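Local structure of solute Binding Protein, BlMnBP1 in complex with mannotriose (Bifidobacterium, 6FUV) at residues V90-S93 with E94-N97; L114-E117 with K118-D121. The protein binds manno-oligosaccharides such as mannotriose outside the cell and probably delivers them to an ABC transporter for uptake. All coordinates share one frame; numbering follows the deposited sequence.

Interaction 1 of 2, residues V90-S93 with E94-N97; sequences VDRS and EFSN
E94 and F95 close two overlapping type I beta turns on D91 and R92, and a third turn follows within E94-N97. The stretch is part of the loop after strand 84-86 of this periplasmic-binding-protein fold. E94 N donates to D91 O at 3.0 Å and closes the first turn. The side chain of E94 bends at CG (chi2 -60°) and lies alongside S93. E94 CB also meets V90 CG1, the two side chains crossing at about a right angle. D91 CB approaches E94 CG more loosely. F95 N donates to R92 O at 3.0 Å and closes the second turn. The F95 ring is swung back under the preceding residues, because CG stands beside the backbone N (chi1 -75°). R92 CA sits over one face in a CH-pi contact, 3.8 Å from the ring centroid. D91 O lies over that same face, a little farther from the ring plane; both are offset toward the rim. V90 CG1 packs on F95 CD1 at 3.8 Å, and R92 CG comes close to F95 CE2. The ring is buried and also touches I87, K118 and Y125. With the ring cut back to an alanine, a gap is likely to open beside R92 CA, and V90 CG1 would lose its aromatic neighbour. The head of R92 turns elsewhere, to a salt bridge with E373. S96 joins through a water, which accepts from S96 N at 2.9 Å and donates to R92 O. R92 O therefore takes two bonds, one from F95 N and one from this water. N97 N closes the third turn on E94 O. The N97 side chain reaches back to the E94 carboxylate: N97 ND2 donates to E94 OE1 at 2.7 Å. The oxygen lies in the amide plane of N97, but the donor meets it on the anti side, 30° out of the carboxylate plane.

Interaction 2 of 2, residues L114-E117 with K118-D121; sequences LANE and KAYD
The backbone of E117 and A119 makes an inverse gamma turn about K118, closed by a weak bond from A119 N to E117 O at 3.5 Å. A type I beta turn comes just before it, with E117 N bonded to L114 O. One water joins the two turns: it accepts from K118 N at 2.8 Å and lies 3.0 Å from L114 O. Among the side chains, A119 CB points back at the first turn. It meets N116 OD1 at 3.6 Å and A115 O at 3.7 Å. N116 CG is anti to its own N (chi1 -166°), which brings OD1 round to the methyl. K118 bends at CG (chi2 -52°), and its CD passes 3.8 Å from E117 O. Its NZ makes a weak hydrogen bond to a bound polyether, probably from the crystallisation liquor. The E117 chain is extended beyond CG, and its OE2 takes a bond from G303 N. The contact leads a loop into strand 119-120. Helix 105-108 covers A115, N116 and A119, K118 pairs by backbone with Y125 of strand 123-132, and strand 298-309 meets the side chains of E117 and K118.

Overall arrangement
Interaction 1 comes first along the chain, in the loop between strand 84-86 and strand 103-104. Its turns close locally. The chain then runs through strand 103-104 and helix 105-108 before interaction 2 turns it into strand 119-120. The two contacts are in series, so they neither nest nor cross. The centres of interaction 1 and interaction 2 are about 11 Å apart. Both lie on the same side of the chain's centre. R92 joins them: R92 NH1 lies 2.9 Å from N116 O, a probable hydrogen bond, and the R92 backbone carbonyl packs against Y120 CB. Together they fasten the loop after strand 84-86 to strand 119-120, at the margin of the eight-stranded mixed sheet.

Interaction 1 of 2, residues V90-S93 with E94-N97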
ATOM      1  N   VAL A  90      11.208   6.621  -3.748  1.00 20.62           N
ATOM      2  CA  VAL A  90      12.199   7.672  -3.555  1.00 26.32           C
ATOM      3  C   VAL A  90      12.408   7.903  -2.060  1.00 20.04           C
ATOM      4  O   VAL A  90      11.451   7.958  -1.288  1.00 23.25           O
ATOM      5  CB  VAL A  90      11.742   8.960  -4.271  1.00 22.87           C
ATOM      6  CG1 VAL A  90      12.371  10.154  -3.652  1.00 24.92           C
ATOM      7  CG2 VAL A  90      12.053   8.847  -5.774  1.00 25.76           C
ATOM      8  N   ASP A  91      13.663   8.011  -1.641  1.00 22.54           N
ATOM      9  CA  ASP A  91      13.934   8.296  -0.236  1.00 21.86           C
ATOM     10  C   ASP A  91      13.423   9.678   0.146  1.00 20.91           C
ATOM     11  O   ASP A  91      13.411  10.588  -0.669  1.00 21.16           O
ATOM     12  CB  ASP A  91      15.427   8.227   0.041  1.00 20.99           C
ATOM     13  CG  ASP A  91      15.899   6.832   0.226  1.00 22.00           C
ATOM     14  OD1 ASP A  91      15.082   6.028   0.716  1.00 25.83           O
ATOM     15  OD2 ASP A  91      17.064   6.551  -0.124  1.00 25.59           O
ATOM     16  N   ARG A  92      13.102   9.849   1.432  1.00 21.23           N
ATOM     17  CA  ARG A  92      12.584  11.122   1.928  1.00 22.48           C
ATOM     18  C   ARG A  92      13.558  12.249   1.636  1.00 23.43           C
ATOM     19  O   ARG A  92      13.174  13.329   1.172  1.00 20.72           O
ATOM     20  CB  ARG A  92      12.319  11.007   3.431  1.00 26.18           C
ATOM     21  CG  ARG A  92      11.145  10.113   3.817  1.00 26.35           C
ATOM     22  CD  ARG A  92      11.060   9.956   5.316  1.00 35.04           C
ATOM     23  NE  ARG A  92      10.632  11.175   5.998  1.00 36.83           N
ATOM     24  CZ  ARG A  92       9.388  11.387   6.458  1.00 36.07           C
ATOM     25  NH1 ARG A  92       8.436  10.457   6.313  1.00 38.74           N
ATOM     26  NH2 ARG A  92       9.085  12.527   7.096  1.00 31.21           N
ATOM     27  N   SER A  93      14.832  12.015   1.895  1.00 26.11           N
ATOM     28  CA  SER A  93      15.835  13.057   1.707  1.00 20.28           C
ATOM     29  C   SER A  93      16.047  13.501   0.261  1.00 18.84           C
ATOM     30  O   SER A  93      16.806  14.436  -0.025  1.00 23.49           O
ATOM     31  CB  SER A  93      17.167  12.571   2.269  1.00 21.11           C
ATOM     32  OG  SER A  93      17.601  11.395   1.599  1.00 21.19           O
ATOM     33  N   GLU A  94      15.349  12.861  -0.651  1.00 19.84           N
ATOM     34  CA  GLU A  94      15.416  13.202  -2.064  1.00 25.54           C
ATOM     35  C   GLU A  94      14.137  13.834  -2.615  1.00 23.23           C
ATOM     36  O   GLU A  94      14.081  14.189  -3.799  1.00 19.91           O
ATOM     37  CB  GLU A  94      15.726  11.947  -2.868  1.00 19.65           C
ATOM     38  CG  GLU A  94      16.946  11.187  -2.398  1.00 26.00           C
ATOM     39  CD  GLU A  94      18.231  12.000  -2.448  1.00 24.19           C
ATOM     40  OE1 GLU A  94      18.401  12.860  -3.341  1.00 20.63           O
ATOM     41  OE2 GLU A  94      19.060  11.774  -1.535  1.00 40.07           O
ATOM     42  N   PHE A  95      13.079  13.899  -1.817  1.00 23.59           N
ATOM     43  CA  PHE A  95      11.831  14.447  -2.325  1.00 16.21           C
ATOM     44  C   PHE A  95      12.078  15.805  -2.979  1.00 20.43           C
ATOM     45  O   PHE A  95      11.614  16.061  -4.098  1.00 16.71           O
ATOM     46  CB  PHE A  95      10.783  14.604  -1.203  1.00 17.09           C
ATOM     47  CG  PHE A  95      10.149  13.317  -0.737  1.00 13.79           C
ATOM     48  CD1 PHE A  95      10.006  12.261  -1.568  1.00 13.49           C
ATOM     49  CD2 PHE A  95       9.757  13.177   0.575  1.00 16.87           C
ATOM     50  CE1 PHE A  95       9.489  11.056  -1.135  1.00 20.92           C
ATOM     51  CE2 PHE A  95       9.205  11.993   1.020  1.00 17.13           C
ATOM     52  CZ  PHE A  95       9.074  10.922   0.161  1.00 14.06           C
ATOM     53  N   SER A  96      12.748  16.719  -2.258  1.00 18.55           N
ATOM     54  CA  SER A  96      12.932  18.082  -2.729  1.00 16.69           C
ATOM     55  C   SER A  96      13.750  18.142  -4.008  1.00 19.58           C
ATOM     56  O   SER A  96      13.812  19.212  -4.628  1.00 18.26           O
ATOM     57  CB  SER A  96      13.585  18.932  -1.657  1.00 23.57           C
ATOM     58  OG  SER A  96      14.907  18.574  -1.427  1.00 20.78           O
ATOM     59  N   ASN A  97      14.366  17.023  -4.414  1.00 23.57           N
ATOM     60  CA  ASN A  97      15.065  16.926  -5.684  1.00 25.67           C
ATOM     61  C   ASN A  97      14.122  16.610  -6.827  1.00 25.28           C
ATOM     62  O   ASN A  97      14.541  16.682  -7.978  1.00 22.31           O
ATOM     63  CB  ASN A  97      16.143  15.853  -5.610  1.00 20.95           C
ATOM     64  CG  ASN A  97      17.376  16.323  -4.831  1.00 19.97           C
ATOM     65  OD1 ASN A  97      17.669  17.511  -4.770  1.00 19.83           O
ATOM     66  ND2 ASN A  97      18.093  15.384  -4.225  1.00 25.38           N
TER
HETATM   67  O   HOH W   1      13.424  16.328   0.483  1.00 19.20           O

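Interaction 2 of 2, residues L114-E117 with K118-D121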
ATOM      1  N   LEU A 114      -1.714  12.043   7.618  1.00 12.20           N
ATOM      2  CA  LEU A 114      -0.439  11.520   7.150  1.00 21.36           C
ATOM      3  C   LEU A 114       0.423  12.585   6.492  1.00 16.79           C
ATOM      4  O   LEU A 114       1.171  12.303   5.571  1.00 18.20           O
ATOM      5  CB  LEU A 114      -0.696  10.346   6.211  1.00 19.04           C
ATOM      6  CG  LEU A 114      -1.494   9.191   6.778  1.00 13.59           C
ATOM      7  CD1 LEU A 114      -1.899   8.196   5.683  1.00 18.63           C
ATOM      8  CD2 LEU A 114      -0.714   8.514   7.824  1.00 16.04           C
ATOM      9  N   ALA A 115       0.378  13.800   7.025  1.00 16.95           N
ATOM     10  CA  ALA A 115       1.107  14.900   6.421  1.00 21.79           C
ATOM     11  C   ALA A 115       2.618  14.720   6.494  1.00 18.90           C
ATOM     12  O   ALA A 115       3.321  15.370   5.725  1.00 20.55           O
ATOM     13  CB  ALA A 115       0.703  16.199   7.071  1.00 13.69           C
ATOM     14  N   ASN A 116       3.129  13.880   7.395  1.00 22.60           N
ATOM     15  CA  ASN A 116       4.553  13.673   7.577  1.00 17.60           C
ATOM     16  C   ASN A 116       5.006  12.373   6.961  1.00 19.62           C
ATOM     17  O   ASN A 116       6.143  11.989   7.186  1.00 21.73           O
ATOM     18  CB  ASN A 116       4.936  13.688   9.066  1.00 26.64           C
ATOM     19  CG  ASN A 116       6.457  13.812   9.286  1.00 23.19           C
ATOM     20  OD1 ASN A 116       7.114  14.641   8.695  1.00 24.05           O
ATOM     21  ND2 ASN A 116       7.002  12.969  10.130  1.00 27.58           N
ATOM     22  N   GLU A 117       4.136  11.680   6.213  1.00 11.83           N
ATOM     23  CA  GLU A 117       4.518  10.435   5.552  1.00 16.36           C
ATOM     24  C   GLU A 117       5.449  10.695   4.378  1.00 17.99           C
ATOM     25  O   GLU A 117       6.540  10.146   4.310  1.00 14.95           O
ATOM     26  CB  GLU A 117       3.262   9.712   5.083  1.00 24.15           C
ATOM     27  CG  GLU A 117       3.449   8.263   4.751  1.00 20.97           C
ATOM     28  CD  GLU A 117       2.114   7.565   4.350  1.00 24.86           C
ATOM     29  OE1 GLU A 117       1.558   7.912   3.303  1.00 21.71           O
ATOM     30  OE2 GLU A 117       1.628   6.697   5.131  1.00 23.42           O
ATOM     31  N   LYS A 118       5.026  11.512   3.434  1.00 15.57           N
ATOM     32  CA  LYS A 118       5.845  11.878   2.292  1.00 20.76           C
ATOM     33  C   LYS A 118       6.309  13.314   2.522  1.00 20.69           C
ATOM     34  O   LYS A 118       5.896  14.258   1.875  1.00 18.00           O
ATOM     35  CB  LYS A 118       5.052  11.694   1.001  1.00 14.83           C
ATOM     36  CG  LYS A 118       4.701  10.257   0.623  1.00 17.07           C
ATOM     37  CD  LYS A 118       5.887   9.331   0.616  1.00 15.31           C
ATOM     38  CE  LYS A 118       5.480   7.887   0.372  1.00 21.24           C
ATOM     39  NZ  LYS A 118       6.650   6.904   0.529  1.00 13.72           N
ATOM     40  N   ALA A 119       7.177  13.456   3.512  1.00 20.48           N
ATOM     41  CA  ALA A 119       7.660  14.756   3.937  1.00 19.20           C
ATOM     42  C   ALA A 119       9.156  14.679   4.211  1.00 21.77           C
ATOM     43  O   ALA A 119       9.724  13.600   4.337  1.00 16.82           O
ATOM     44  CB  ALA A 119       6.945  15.227   5.195  1.00 19.37           C
ATOM     45  N   TYR A 120       9.803  15.833   4.277  1.00 21.11           N
ATOM     46  CA  TYR A 120      11.204  15.918   4.676  1.00 19.09           C
ATOM     47  C   TYR A 120      11.418  17.311   5.225  1.00 22.35           C
ATOM     48  O   TYR A 120      10.934  18.292   4.648  1.00 19.35           O
ATOM     49  CB  TYR A 120      12.177  15.664   3.511  1.00 17.76           C
ATOM     50  CG  TYR A 120      13.582  15.398   3.973  1.00 21.99           C
ATOM     51  CD1 TYR A 120      13.869  14.293   4.766  1.00 29.99           C
ATOM     52  CD2 TYR A 120      14.632  16.226   3.616  1.00 23.92           C
ATOM     53  CE1 TYR A 120      15.154  14.043   5.206  1.00 24.32           C
ATOM     54  CE2 TYR A 120      15.911  15.986   4.062  1.00 21.76           C
ATOM     55  CZ  TYR A 120      16.170  14.875   4.839  1.00 24.03           C
ATOM     56  OH  TYR A 120      17.458  14.608   5.292  1.00 30.08           O
ATOM     57  N   ASP A 121      12.068  17.382   6.383  1.00 26.03           N
ATOM     58  CA  ASP A 121      12.567  18.634   6.906  1.00 28.40           C
ATOM     59  C   ASP A 121      11.472  19.669   7.015  1.00 17.76           C
ATOM     60  O   ASP A 121      11.721  20.848   6.798  1.00 20.68           O
ATOM     61  CB  ASP A 121      13.690  19.160   6.038  1.00 26.13           C
ATOM     62  CG  ASP A 121      14.597  20.130   6.785  1.00 40.72           C
ATOM     63  OD1 ASP A 121      14.314  21.335   6.768  1.00 43.93           O
ATOM     64  OD2 ASP A 121      15.577  19.669   7.399  1.00 40.52           O
TER
HETATM   65  O   HOH W   2       2.789  13.162   3.250  1.00 12.60           O